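Local coordinates for protein D-alanyl transferase DltD (Enterococcus faecalis, PDB 6O93) that probably transfers D-alanine to lipoteichoic acid at the outer face of the cell membrane, as a member of the SGNH-hydrolase-like DltD family, at residues Lys26-Lys31 against Ile87-Asp92; Ala120-Leu125 against Phe151-Lys156; Tyr128-Asn133 against Ser139-Leu144; Arg147-Pro152 against Val159-Leu164. All coordinates share one frame; numbering follows the deposited sequence.

Contact 1 (Lys26-Lys31 against Ile87-Asp92)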
loop_
_atom_site.group_PDB
_atom_site.type_symbol
_atom_site.label_atom_id
_atom_site.label_comp_id
_atom_site.label_asym_id
_atom_site.label_seq_id
_atom_site.Cartn_x
_atom_site.Cartn_y
_atom_site.Cartn_z
ATOM N N LYS A 26 -7.890 -7.708 -6.022
ATOM C CA LYS A 26 -8.315 -8.998 -5.491
ATOM C C LYS A 26 -8.070 -10.154 -6.452
ATOM O O LYS A 26 -8.170 -11.314 -6.033
ATOM C CB LYS A 26 -9.805 -8.966 -5.143
ATOM C CG LYS A 26 -10.197 -7.927 -4.115
ATOM C CD LYS A 26 -11.698 -7.957 -3.859
ATOM C CE LYS A 26 -12.197 -6.619 -3.340
ATOM N NZ LYS A 26 -13.569 -6.709 -2.772
ATOM N N GLY A 27 -7.773 -9.875 -7.720
ATOM C CA GLY A 27 -7.559 -10.908 -8.709
ATOM C C GLY A 27 -6.097 -11.290 -8.833
ATOM O O GLY A 27 -5.242 -10.881 -8.045
ATOM N N ASN A 28 -5.813 -12.095 -9.856
ATOM C CA ASN A 28 -4.454 -12.550 -10.137
ATOM C C ASN A 28 -4.009 -12.281 -11.565
ATOM O O ASN A 28 -2.875 -11.845 -11.771
ATOM C CB ASN A 28 -4.332 -14.057 -9.846
ATOM C CG ASN A 28 -4.035 -14.349 -8.388
ATOM O OD1 ASN A 28 -3.586 -13.475 -7.645
ATOM N ND2 ASN A 28 -4.272 -15.589 -7.975
ATOM N N VAL A 29 -4.873 -12.524 -12.554
ATOM C CA VAL A 29 -4.445 -12.515 -13.954
ATOM C C VAL A 29 -3.739 -11.208 -14.296
ATOM O O VAL A 29 -2.585 -11.197 -14.740
ATOM C CB VAL A 29 -5.644 -12.757 -14.887
ATOM C CG1 VAL A 29 -5.222 -12.614 -16.341
ATOM C CG2 VAL A 29 -6.242 -14.134 -14.639
ATOM N N ILE A 30 -4.425 -10.081 -14.096
ATOM C CA ILE A 30 -3.926 -8.812 -14.618
ATOM C C ILE A 30 -2.720 -8.332 -13.818
ATOM O O ILE A 30 -1.669 -8.011 -14.385
ATOM C CB ILE A 30 -5.050 -7.762 -14.639
ATOM C CG1 ILE A 30 -6.086 -8.135 -15.704
ATOM C CG2 ILE A 30 -4.474 -6.376 -14.905
ATOM C CD1 ILE A 30 -7.354 -7.306 -15.657
ATOM N N LYS A 31 -2.847 -8.270 -12.489
ATOM C CA LYS A 31 -1.761 -7.710 -11.691
ATOM C C LYS A 31 -0.515 -8.586 -11.757
ATOM O O LYS A 31 0.607 -8.071 -11.818
ATOM C CB LYS A 31 -2.213 -7.510 -10.240
ATOM C CG LYS A 31 -2.074 -8.728 -9.344
ATOM C CD LYS A 31 -2.723 -8.483 -7.990
ATOM C CE LYS A 31 -2.344 -9.556 -6.981
ATOM N NZ LYS A 31 -2.686 -10.921 -7.452
ATOM N N ILE A 87 0.789 -9.670 -2.193
ATOM C CA ILE A 87 2.169 -9.998 -2.540
ATOM C C ILE A 87 2.328 -11.502 -2.715
ATOM O O ILE A 87 2.900 -11.975 -3.704
ATOM C CB ILE A 87 3.132 -9.455 -1.470
ATOM C CG1 ILE A 87 3.103 -7.926 -1.457
ATOM C CG2 ILE A 87 4.544 -9.968 -1.716
ATOM C CD1 ILE A 87 3.694 -7.310 -0.205
ATOM N N HIS A 88 1.828 -12.278 -1.750
ATOM C CA HIS A 88 1.958 -13.729 -1.830
ATOM C C HIS A 88 1.321 -14.272 -3.103
ATOM O O HIS A 88 1.858 -15.191 -3.732
ATOM C CB HIS A 88 1.327 -14.383 -0.599
ATOM C CG HIS A 88 1.420 -15.877 -0.602
ATOM N ND1 HIS A 88 2.484 -16.558 -0.049
ATOM C CD2 HIS A 88 0.590 -16.820 -1.105
ATOM C CE1 HIS A 88 2.301 -17.857 -0.205
ATOM N NE2 HIS A 88 1.159 -18.042 -0.843
ATOM N N SER A 89 0.177 -13.713 -3.504
ATOM C CA SER A 89 -0.533 -14.219 -4.671
ATOM C C SER A 89 0.216 -13.956 -5.968
ATOM O O SER A 89 -0.088 -14.593 -6.981
ATOM C CB SER A 89 -1.930 -13.599 -4.750
ATOM O OG SER A 89 -1.858 -12.216 -5.042
ATOM N N MET A 90 1.183 -13.035 -5.965
ATOM C CA MET A 90 1.967 -12.793 -7.171
ATOM C C MET A 90 2.936 -13.934 -7.446
ATOM O O MET A 90 3.318 -14.153 -8.601
ATOM C CB MET A 90 2.724 -11.471 -7.048
ATOM C CG MET A 90 1.824 -10.255 -7.077
ATOM S SD MET A 90 2.727 -8.710 -6.891
ATOM C CE MET A 90 1.401 -7.531 -7.129
ATOM N N GLY A 91 3.339 -14.667 -6.412
ATOM C CA GLY A 91 4.232 -15.794 -6.613
ATOM C C GLY A 91 5.531 -15.366 -7.263
ATOM O O GLY A 91 6.118 -14.332 -6.924
ATOM N N ASP A 92 5.988 -16.169 -8.225
ATOM C CA ASP A 92 7.240 -15.880 -8.912
ATOM C C ASP A 92 7.159 -14.646 -9.800
ATOM O O ASP A 92 8.196 -14.200 -10.298
ATOM C CB ASP A 92 7.666 -17.091 -9.743
ATOM C CG ASP A 92 8.028 -18.288 -8.885
ATOM O OD1 ASP A 92 8.562 -18.085 -7.774
ATOM O OD2 ASP A 92 7.779 -19.432 -9.320
#

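Contact 2 (Ala120-Leu125 against Phe151-Lys156)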
loop_
_atom_site.group_PDB
_atom_site.type_symbol
_atom_site.label_atom_id
_atom_site.label_comp_id
_atom_site.label_asym_id
_atom_site.label_seq_id
_atom_site.Cartn_x
_atom_site.Cartn_y
_atom_site.Cartn_z
ATOM N N ALA A 120 -13.815 -5.563 3.187
ATOM C CA ALA A 120 -14.123 -4.969 1.893
ATOM C C ALA A 120 -13.109 -5.358 0.826
ATOM O O ALA A 120 -13.443 -5.333 -0.362
ATOM C CB ALA A 120 -14.189 -3.446 2.008
ATOM N N HIS A 121 -11.891 -5.725 1.219
ATOM C CA HIS A 121 -10.834 -6.058 0.271
ATOM C C HIS A 121 -10.388 -7.510 0.372
ATOM O O HIS A 121 -9.393 -7.890 -0.259
ATOM C CB HIS A 121 -9.642 -5.121 0.480
ATOM C CG HIS A 121 -10.008 -3.675 0.389
ATOM N ND1 HIS A 121 -10.251 -2.897 1.502
ATOM C CD2 HIS A 121 -10.213 -2.873 -0.682
ATOM C CE1 HIS A 121 -10.570 -1.674 1.119
ATOM N NE2 HIS A 121 -10.554 -1.633 -0.201
ATOM N N TYR A 122 -11.098 -8.331 1.138
ATOM C CA TYR A 122 -10.730 -9.731 1.282
ATOM C C TYR A 122 -10.857 -10.456 -0.050
ATOM O O TYR A 122 -11.896 -10.392 -0.713
ATOM C CB TYR A 122 -11.617 -10.387 2.339
ATOM C CG TYR A 122 -11.541 -11.895 2.374
ATOM C CD1 TYR A 122 -10.428 -12.545 2.893
ATOM C CD2 TYR A 122 -12.591 -12.670 1.902
ATOM C CE1 TYR A 122 -10.360 -13.923 2.932
ATOM C CE2 TYR A 122 -12.534 -14.046 1.938
ATOM C CZ TYR A 122 -11.418 -14.669 2.455
ATOM O OH TYR A 122 -11.356 -16.041 2.492
ATOM N N SER A 123 -9.790 -11.150 -0.442
ATOM C CA SER A 123 -9.750 -11.916 -1.684
ATOM C C SER A 123 -9.839 -13.399 -1.347
ATOM O O SER A 123 -8.877 -13.986 -0.837
ATOM C CB SER A 123 -8.477 -11.613 -2.473
ATOM O OG SER A 123 -8.390 -12.428 -3.630
ATOM N N GLN A 124 -10.991 -14.007 -1.631
ATOM C CA GLN A 124 -11.120 -15.447 -1.441
ATOM C C GLN A 124 -10.223 -16.206 -2.410
ATOM O O GLN A 124 -9.648 -17.242 -2.053
ATOM C CB GLN A 124 -12.576 -15.871 -1.608
ATOM C CG GLN A 124 -12.845 -17.307 -1.192
ATOM C CD GLN A 124 -14.310 -17.682 -1.300
ATOM O OE1 GLN A 124 -14.846 -17.838 -2.398
ATOM N NE2 GLN A 124 -14.967 -17.828 -0.158
ATOM N N LEU A 125 -10.091 -15.703 -3.640
ATOM C CA LEU A 125 -9.169 -16.290 -4.608
ATOM C C LEU A 125 -7.770 -16.430 -4.019
ATOM O O LEU A 125 -7.211 -17.531 -3.951
ATOM C CB LEU A 125 -9.133 -15.426 -5.873
ATOM C CG LEU A 125 -8.063 -15.773 -6.915
ATOM C CD1 LEU A 125 -8.297 -17.165 -7.485
ATOM C CD2 LEU A 125 -8.034 -14.733 -8.026
ATOM N N PHE A 151 -11.409 -11.968 11.815
ATOM C CA PHE A 151 -12.270 -11.098 11.027
ATOM C C PHE A 151 -13.571 -11.792 10.639
ATOM O O PHE A 151 -13.560 -12.972 10.270
ATOM C CB PHE A 151 -11.542 -10.628 9.763
ATOM C CG PHE A 151 -10.354 -9.767 10.056
ATOM C CD1 PHE A 151 -10.505 -8.405 10.256
ATOM C CD2 PHE A 151 -9.093 -10.319 10.170
ATOM C CE1 PHE A 151 -9.417 -7.610 10.543
ATOM C CE2 PHE A 151 -8.003 -9.528 10.457
ATOM C CZ PHE A 151 -8.165 -8.172 10.646
ATOM N N PRO A 152 -14.708 -11.088 10.710
ATOM C CA PRO A 152 -15.988 -11.750 10.402
ATOM C C PRO A 152 -16.063 -12.323 8.997
ATOM O O PRO A 152 -16.698 -13.365 8.798
ATOM C CB PRO A 152 -17.021 -10.632 10.611
ATOM C CG PRO A 152 -16.361 -9.662 11.525
ATOM C CD PRO A 152 -14.903 -9.709 11.194
ATOM N N VAL A 153 -15.446 -11.674 8.007
ATOM C CA VAL A 153 -15.556 -12.170 6.637
ATOM C C VAL A 153 -14.982 -13.575 6.528
ATOM O O VAL A 153 -15.408 -14.365 5.676
ATOM C CB VAL A 153 -14.868 -11.204 5.654
ATOM C CG1 VAL A 153 -13.354 -11.295 5.784
ATOM C CG2 VAL A 153 -15.311 -11.504 4.226
ATOM N N VAL A 154 -14.021 -13.910 7.385
ATOM C CA VAL A 154 -13.419 -15.237 7.404
ATOM C C VAL A 154 -14.178 -16.181 8.329
ATOM O O VAL A 154 -14.309 -17.372 8.035
ATOM C CB VAL A 154 -11.937 -15.122 7.816
ATOM C CG1 VAL A 154 -11.351 -16.498 8.119
ATOM C CG2 VAL A 154 -11.138 -14.420 6.725
ATOM N N GLN A 155 -14.695 -15.663 9.448
ATOM C CA GLN A 155 -15.333 -16.520 10.442
ATOM C C GLN A 155 -16.575 -17.208 9.892
ATOM O O GLN A 155 -16.960 -18.273 10.386
ATOM C CB GLN A 155 -15.694 -15.707 11.684
ATOM C CG GLN A 155 -14.483 -15.217 12.468
ATOM C CD GLN A 155 -14.849 -14.196 13.526
ATOM O OE1 GLN A 155 -16.006 -13.788 13.634
ATOM N NE2 GLN A 155 -13.866 -13.778 14.313
ATOM N N LYS A 156 -17.220 -16.623 8.886
ATOM C CA LYS A 156 -18.393 -17.249 8.291
ATOM C C LYS A 156 -18.031 -18.365 7.316
ATOM O O LYS A 156 -18.933 -19.032 6.801
ATOM C CB LYS A 156 -19.243 -16.193 7.580
ATOM C CG LYS A 156 -18.556 -15.544 6.393
ATOM C CD LYS A 156 -19.393 -14.420 5.813
ATOM C CE LYS A 156 -18.798 -13.909 4.511
ATOM N NZ LYS A 156 -19.570 -12.767 3.953
#

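Contact 3 (Tyr128-Asn133 against Ser139-Leu144)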
loop_
_atom_site.group_PDB
_atom_site.type_symbol
_atom_site.label_atom_id
_atom_site.label_comp_id
_atom_site.label_asym_id
_atom_site.label_seq_id
_atom_site.Cartn_x
_atom_site.Cartn_y
_atom_site.Cartn_z
ATOM N N TYR A 128 -7.643 -18.712 -0.785
ATOM C CA TYR A 128 -7.769 -20.128 -1.121
ATOM C C TYR A 128 -6.544 -20.632 -1.878
ATOM O O TYR A 128 -6.073 -21.751 -1.635
ATOM C CB TYR A 128 -9.033 -20.364 -1.950
ATOM C CG TYR A 128 -10.315 -20.491 -1.148
ATOM C CD1 TYR A 128 -10.398 -20.040 0.164
ATOM C CD2 TYR A 128 -11.440 -21.081 -1.708
ATOM C CE1 TYR A 128 -11.572 -20.168 0.889
ATOM C CE2 TYR A 128 -12.613 -21.211 -0.994
ATOM C CZ TYR A 128 -12.676 -20.755 0.302
ATOM O OH TYR A 128 -13.847 -20.892 1.007
ATOM N N GLN A 129 -6.026 -19.829 -2.811
ATOM C CA GLN A 129 -4.817 -20.214 -3.531
ATOM C C GLN A 129 -3.658 -20.440 -2.567
ATOM O O GLN A 129 -2.901 -21.407 -2.708
ATOM C CB GLN A 129 -4.457 -19.137 -4.554
ATOM C CG GLN A 129 -3.218 -19.446 -5.381
ATOM C CD GLN A 129 -2.708 -18.233 -6.130
ATOM O OE1 GLN A 129 -2.708 -17.117 -5.604
ATOM N NE2 GLN A 129 -2.273 -18.442 -7.367
ATOM N N TRP A 130 -3.508 -19.553 -1.582
ATOM C CA TRP A 130 -2.433 -19.689 -0.605
ATOM C C TRP A 130 -2.522 -21.021 0.131
ATOM O O TRP A 130 -1.517 -21.726 0.288
ATOM C CB TRP A 130 -2.482 -18.503 0.364
ATOM C CG TRP A 130 -1.835 -18.725 1.701
ATOM C CD1 TRP A 130 -0.531 -19.050 1.941
ATOM C CD2 TRP A 130 -2.462 -18.602 2.985
ATOM N NE1 TRP A 130 -0.310 -19.148 3.297
ATOM C CE2 TRP A 130 -1.479 -18.878 3.959
ATOM C CE3 TRP A 130 -3.759 -18.291 3.406
ATOM C CZ2 TRP A 130 -1.755 -18.854 5.327
ATOM C CZ3 TRP A 130 -4.030 -18.269 4.766
ATOM C CH2 TRP A 130 -3.033 -18.547 5.709
ATOM N N LEU A 131 -3.724 -21.395 0.577
ATOM C CA LEU A 131 -3.873 -22.637 1.330
ATOM C C LEU A 131 -3.765 -23.864 0.434
ATOM O O LEU A 131 -3.253 -24.901 0.869
ATOM C CB LEU A 131 -5.208 -22.642 2.074
ATOM C CG LEU A 131 -5.346 -21.569 3.156
ATOM C CD1 LEU A 131 -6.774 -21.496 3.659
ATOM C CD2 LEU A 131 -4.387 -21.842 4.304
ATOM N N ALA A 132 -4.226 -23.767 -0.815
ATOM C CA ALA A 132 -4.185 -24.919 -1.709
ATOM C C ALA A 132 -2.751 -25.314 -2.045
ATOM O O ALA A 132 -2.447 -26.504 -2.182
ATOM C CB ALA A 132 -4.969 -24.619 -2.988
ATOM N N ASN A 133 -1.858 -24.334 -2.176
ATOM C CA ASN A 133 -0.483 -24.578 -2.588
ATOM C C ASN A 133 0.476 -24.703 -1.412
ATOM O O ASN A 133 1.689 -24.798 -1.623
ATOM C CB ASN A 133 -0.008 -23.460 -3.518
ATOM C CG ASN A 133 -0.840 -23.360 -4.777
ATOM O OD1 ASN A 133 -1.321 -24.365 -5.297
ATOM N ND2 ASN A 133 -1.016 -22.145 -5.274
ATOM N N SER A 139 6.322 -19.785 10.108
ATOM C CA SER A 139 5.740 -18.943 11.148
ATOM C C SER A 139 4.838 -17.875 10.544
ATOM O O SER A 139 3.795 -17.535 11.116
ATOM C CB SER A 139 6.845 -18.298 11.985
ATOM O OG SER A 139 7.451 -19.249 12.842
ATOM N N GLY A 140 5.223 -17.333 9.388
ATOM C CA GLY A 140 4.375 -16.360 8.721
ATOM C C GLY A 140 3.014 -16.923 8.364
ATOM O O GLY A 140 1.995 -16.244 8.505
ATOM N N ASP A 141 2.977 -18.173 7.895
ATOM C CA ASP A 141 1.700 -18.805 7.582
ATOM C C ASP A 141 0.834 -18.928 8.825
ATOM O O ASP A 141 -0.389 -18.744 8.763
ATOM C CB ASP A 141 1.932 -20.183 6.964
ATOM C CG ASP A 141 2.567 -20.105 5.596
ATOM O OD1 ASP A 141 2.160 -19.235 4.800
ATOM O OD2 ASP A 141 3.475 -20.912 5.317
ATOM N N GLN A 142 1.450 -19.239 9.967
ATOM C CA GLN A 142 0.692 -19.373 11.205
ATOM C C GLN A 142 0.213 -18.018 11.704
ATOM O O GLN A 142 -0.886 -17.911 12.261
ATOM C CB GLN A 142 1.541 -20.070 12.266
ATOM C CG GLN A 142 2.038 -21.440 11.839
ATOM C CD GLN A 142 2.731 -22.185 12.959
ATOM O OE1 GLN A 142 3.939 -22.044 13.163
ATOM N NE2 GLN A 142 1.969 -22.986 13.694
ATOM N N TYR A 143 1.018 -16.969 11.518
ATOM C CA TYR A 143 0.570 -15.636 11.904
ATOM C C TYR A 143 -0.599 -15.183 11.038
ATOM O O TYR A 143 -1.577 -14.625 11.548
ATOM C CB TYR A 143 1.719 -14.629 11.813
ATOM C CG TYR A 143 1.267 -13.222 12.130
ATOM C CD1 TYR A 143 1.166 -12.785 13.444
ATOM C CD2 TYR A 143 0.912 -12.339 11.118
ATOM C CE1 TYR A 143 0.740 -11.504 13.741
ATOM C CE2 TYR A 143 0.484 -11.057 11.407
ATOM C CZ TYR A 143 0.400 -10.647 12.720
ATOM O OH TYR A 143 -0.027 -9.374 13.014
ATOM N N LEU A 144 -0.516 -15.413 9.726
ATOM C CA LEU A 144 -1.637 -15.090 8.848
ATOM C C LEU A 144 -2.896 -15.826 9.286
ATOM O O LEU A 144 -3.979 -15.235 9.363
ATOM C CB LEU A 144 -1.294 -15.443 7.401
ATOM C CG LEU A 144 -0.358 -14.496 6.658
ATOM C CD1 LEU A 144 0.013 -15.089 5.311
ATOM C CD2 LEU A 144 -1.006 -13.131 6.481
#

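Contact 4 (Arg147-Pro152 against Val159-Leu164)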
loop_
_atom_site.group_PDB
_atom_site.type_symbol
_atom_site.label_atom_id
_atom_site.label_comp_id
_atom_site.label_asym_id
_atom_site.label_seq_id
_atom_site.Cartn_x
_atom_site.Cartn_y
_atom_site.Cartn_z
ATOM N N ARG A 147 -4.410 -14.216 12.455
ATOM C CA ARG A 147 -5.064 -12.933 12.220
ATOM C C ARG A 147 -6.368 -13.107 11.452
ATOM O O ARG A 147 -7.375 -12.470 11.779
ATOM C CB ARG A 147 -4.124 -11.992 11.464
ATOM C CG ARG A 147 -2.895 -11.568 12.251
ATOM C CD ARG A 147 -3.224 -10.541 13.332
ATOM N NE ARG A 147 -3.656 -9.266 12.757
ATOM C CZ ARG A 147 -4.787 -8.629 13.061
ATOM N NH1 ARG A 147 -5.633 -9.116 13.960
ATOM N NH2 ARG A 147 -5.066 -7.480 12.462
ATOM N N LEU A 148 -6.370 -13.964 10.429
ATOM C CA LEU A 148 -7.554 -14.103 9.588
ATOM C C LEU A 148 -8.757 -14.587 10.390
ATOM O O LEU A 148 -9.891 -14.168 10.128
ATOM C CB LEU A 148 -7.268 -15.054 8.427
ATOM C CG LEU A 148 -6.303 -14.557 7.351
ATOM C CD1 LEU A 148 -6.157 -15.608 6.263
ATOM C CD2 LEU A 148 -6.759 -13.236 6.761
ATOM N N THR A 149 -8.536 -15.465 11.371
ATOM C CA THR A 149 -9.641 -15.956 12.187
ATOM C C THR A 149 -10.278 -14.864 13.033
ATOM O O THR A 149 -11.328 -15.108 13.635
ATOM C CB THR A 149 -9.183 -17.087 13.113
ATOM O OG1 THR A 149 -8.182 -16.601 14.020
ATOM C CG2 THR A 149 -8.630 -18.253 12.309
ATOM N N LYS A 150 -9.677 -13.679 13.101
ATOM C CA LYS A 150 -10.231 -12.592 13.894
ATOM C C LYS A 150 -11.258 -11.761 13.137
ATOM O O LYS A 150 -11.930 -10.931 13.757
ATOM C CB LYS A 150 -9.107 -11.673 14.388
ATOM C CG LYS A 150 -8.061 -12.370 15.252
ATOM C CD LYS A 150 -8.655 -12.875 16.561
ATOM C CE LYS A 150 -7.581 -13.427 17.491
ATOM N NZ LYS A 150 -6.928 -14.655 16.950
ATOM N N PHE A 151 -11.409 -11.968 11.815
ATOM C CA PHE A 151 -12.270 -11.098 11.027
ATOM C C PHE A 151 -13.571 -11.792 10.639
ATOM O O PHE A 151 -13.560 -12.972 10.270
ATOM C CB PHE A 151 -11.542 -10.628 9.763
ATOM C CG PHE A 151 -10.354 -9.767 10.056
ATOM C CD1 PHE A 151 -10.505 -8.405 10.256
ATOM C CD2 PHE A 151 -9.093 -10.319 10.170
ATOM C CE1 PHE A 151 -9.417 -7.610 10.543
ATOM C CE2 PHE A 151 -8.003 -9.528 10.457
ATOM C CZ PHE A 151 -8.165 -8.172 10.646
ATOM N N PRO A 152 -14.708 -11.088 10.710
ATOM C CA PRO A 152 -15.988 -11.750 10.402
ATOM C C PRO A 152 -16.063 -12.323 8.997
ATOM O O PRO A 152 -16.698 -13.365 8.798
ATOM C CB PRO A 152 -17.021 -10.632 10.611
ATOM C CG PRO A 152 -16.361 -9.662 11.525
ATOM C CD PRO A 152 -14.903 -9.709 11.194
ATOM N N VAL A 159 -15.089 -24.129 6.605
ATOM C CA VAL A 159 -13.963 -24.943 6.156
ATOM C C VAL A 159 -12.666 -24.155 6.282
ATOM O O VAL A 159 -11.639 -24.681 6.727
ATOM C CB VAL A 159 -14.191 -25.436 4.715
ATOM C CG1 VAL A 159 -12.952 -26.159 4.196
ATOM C CG2 VAL A 159 -15.404 -26.349 4.657
ATOM N N LEU A 160 -12.696 -22.878 5.898
ATOM C CA LEU A 160 -11.526 -22.025 6.067
ATOM C C LEU A 160 -11.128 -21.933 7.534
ATOM O O LEU A 160 -9.957 -22.117 7.885
ATOM C CB LEU A 160 -11.812 -20.637 5.492
ATOM C CG LEU A 160 -10.677 -19.611 5.569
ATOM C CD1 LEU A 160 -9.406 -20.165 4.960
ATOM C CD2 LEU A 160 -11.084 -18.326 4.870
ATOM N N MET A 161 -12.098 -21.659 8.411
ATOM C CA MET A 161 -11.800 -21.555 9.836
ATOM C C MET A 161 -11.192 -22.846 10.366
ATOM O O MET A 161 -10.247 -22.817 11.163
ATOM C CB MET A 161 -13.070 -21.205 10.613
ATOM C CG MET A 161 -13.511 -19.758 10.454
ATOM S SD MET A 161 -12.361 -18.594 11.216
ATOM C CE MET A 161 -12.672 -18.895 12.955
ATOM N N GLU A 162 -11.723 -23.990 9.933
ATOM C CA GLU A 162 -11.171 -25.267 10.369
ATOM C C GLU A 162 -9.748 -25.452 9.858
ATOM O O GLU A 162 -8.882 -25.961 10.578
ATOM C CB GLU A 162 -12.076 -26.405 9.899
ATOM C CG GLU A 162 -13.435 -26.404 10.580
ATOM C CD GLU A 162 -14.399 -27.423 10.002
ATOM O OE1 GLU A 162 -14.253 -27.797 8.817
ATOM O OE2 GLU A 162 -15.312 -27.845 10.741
ATOM N N THR A 163 -9.486 -25.033 8.619
ATOM C CA THR A 163 -8.135 -25.128 8.077
ATOM C C THR A 163 -7.175 -24.210 8.825
ATOM O O THR A 163 -6.048 -24.607 9.144
ATOM C CB THR A 163 -8.148 -24.792 6.586
ATOM O OG1 THR A 163 -9.034 -25.685 5.899
ATOM C CG2 THR A 163 -6.746 -24.908 5.994
ATOM N N LEU A 164 -7.600 -22.979 9.114
ATOM C CA LEU A 164 -6.728 -22.048 9.823
ATOM C C LEU A 164 -6.428 -22.530 11.235
ATOM O O LEU A 164 -5.354 -22.236 11.776
ATOM C CB LEU A 164 -7.362 -20.655 9.858
ATOM C CG LEU A 164 -7.599 -20.006 8.493
ATOM C CD1 LEU A 164 -8.208 -18.626 8.659
ATOM C CD2 LEU A 164 -6.307 -19.937 7.689
#

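Contact 1 (Lys26-Lys31 against Ile87-Asp92)
Lys31 brings the end of its side chain onto Ser89, CE and NZ both meeting the serine OG, while CE also lies 4.2 Å from Met90 CG. The chain runs nearly extended until the last torsion (chi4 -56°), which bends NZ over to donate to Ser89 OG at 2.9 Å. The same NZ donates to Gly27 O at 2.6 Å, in the carbonyl plane and on a lone pair, so one amine links the Gly27-Asn28 turn at the start of helix 29-36 to Ser89 of helix 80-90. Asn28, from the same segment as Lys31, brings OD1 to 3.3 Å from Ser89 CB. Ser89 OG also bonds to Val86 O, one turn back. A buried lysine held this way is probably charged. Asn28 stands at the N-cap position without capping through its side chain; Asp192 OD2 accepts from Asn28 N and Val29 N. Met90 touches Phe44 of strand 40-44, which places the contact beside the parallel sheet of an SGNH-hydrolase-like alpha/beta fold.

Contact 2 (Ala120-Leu125 against Phe151-Lys156)
Tyr122 presents its ring to two successive valines, Val153 and Val154, and the whole contact is apolar. Val153 supplies both methyls: CG1 sits over one face of the ring, 3.9 Å from Tyr122 CG, while CG2 reaches Tyr122 CD2 at 3.8 Å. Farther out along the ring, Val154 CG2 comes in obliquely to within 3.9 Å of Tyr122 CE1, and here the two side chains cross at about a right angle. The tyrosine gets there because CG lies anti to the backbone N (chi1 167°), which swings the ring out from the linker toward the valines. Behind this first shell, the valines are fixed by a short helical turn: Phe151 O accepts from both Val154 N, at 3.1 Å, and Gln155 N. Next to the tyrosine, Ser123 caps helix 124-132, its OG bonded to Gln126 N and to Lys26 O. Tyr122 thus belongs to the link between helices 115-121 and 124-132, and helix 152-155 packs against that link. Leu160 of helix 158-168 touches both Tyr122 and Val154, and Phe118 of helix 115-121 touches Val153 and stacks with Phe151.

Contact 3 (Tyr128-Asn133 against Ser139-Leu144)
Trp130 reaches across from helix 124-132 to Asp141 and Leu144 on helix 139-148. At CB the first torsion turns the indole away from its own backbone N and across to the second helix. CD1 passes 3.9 Å from Asp141 OD1, and next to it NE1 donates to that oxygen at 2.9 Å. The bond is fairly straight, 161° at the hydrogen, and the oxygen lies close to the ring plane. Seen from the aspartate the approach is less regular, since NE1 meets OD1 from above the carboxylate plane, 48° out of it; the ring and carboxylate planes are 37° apart. The two helices form a helical hairpin joined by a short loop, and this bond ties the last turns of the first to the opening turn of the second. Beyond NE1, the six-membered ring carries on along the helix: CZ2 comes 3.7 Å from Asp141 O, which lies in plane at the ring edge, and CH2 ends 3.9 Å from Leu144 CB, met obliquely. Leu144 CD1 sits over one face, toward the rim, while the opposite face has Leu131 CD2 from the tryptophan's own helix. His88 of helix 80-90 meets the indole edge-to-face, and Leu164 and Leu167 of helix 158-168 also touch it.

Contact 4 (Arg147-Pro152 against Val159-Leu164)
Thr149 and Leu164 lie alongside each other and run in opposite directions, so that the threonine methyl CG2 touches the leucine at both CB and CD1. CG2 is 3.7 Å from Leu164 CB and the same distance from Leu164 CD1. That methyl stands anti to its carbonyl carbon, while OG1 takes the position between N and C (chi1 62°) and bonds back to Gln146 O; the threonine's polar arm thus turns back along its own chain and its apolar arm serves the contact. Leu164 CD1 touches two consecutive residues, Thr149 at CG2 and Leu148 at CB, the latter also at 3.7 Å. The segment carries on from helix 139-148 through a type I beta turn, Leu148 to Phe151, that leads into helix 152-155; helix 158-168 packs against this corner of the helical region of residues 115-168. Met161, one turn before Leu164, bends its end onto Thr149. Its chain is bent at both chi2 and chi3 (-67° and -72°), folding the thioether back so that SD lies 3.9 Å from Thr149 CG2 and the terminal methyl CE 3.9 Å from Thr149 CB. Trp130 of helix 124-132 touches both Leu148 and Leu164, while Val154 of helix 152-155 touches Met161 and Leu164.

How the contacts relate
Contact 1 closes before the others open along the chain and lies nearest the chain's centre, about 14 Å from it. Contacts 2, 3 and 4 gather in the helical region built from helices 115-121 to 158-168: contact 3 is nested within the loop closed by contact 2, and contact 4 shares Phe151 and Pro152 with contact 2. Centres of contacts 2 and 4 are about 9 Å apart, those of 3 and 4 about 11 Å. Helix 124-132 serves contacts 2 and 3, helix 139-148 contacts 3 and 4. Hydrogen bonds from Lys26 to Ser123 and Asn28 to Gln129 fasten this helical region, through contact 1, to helices 29-36 and 80-90 beside the parallel sheet.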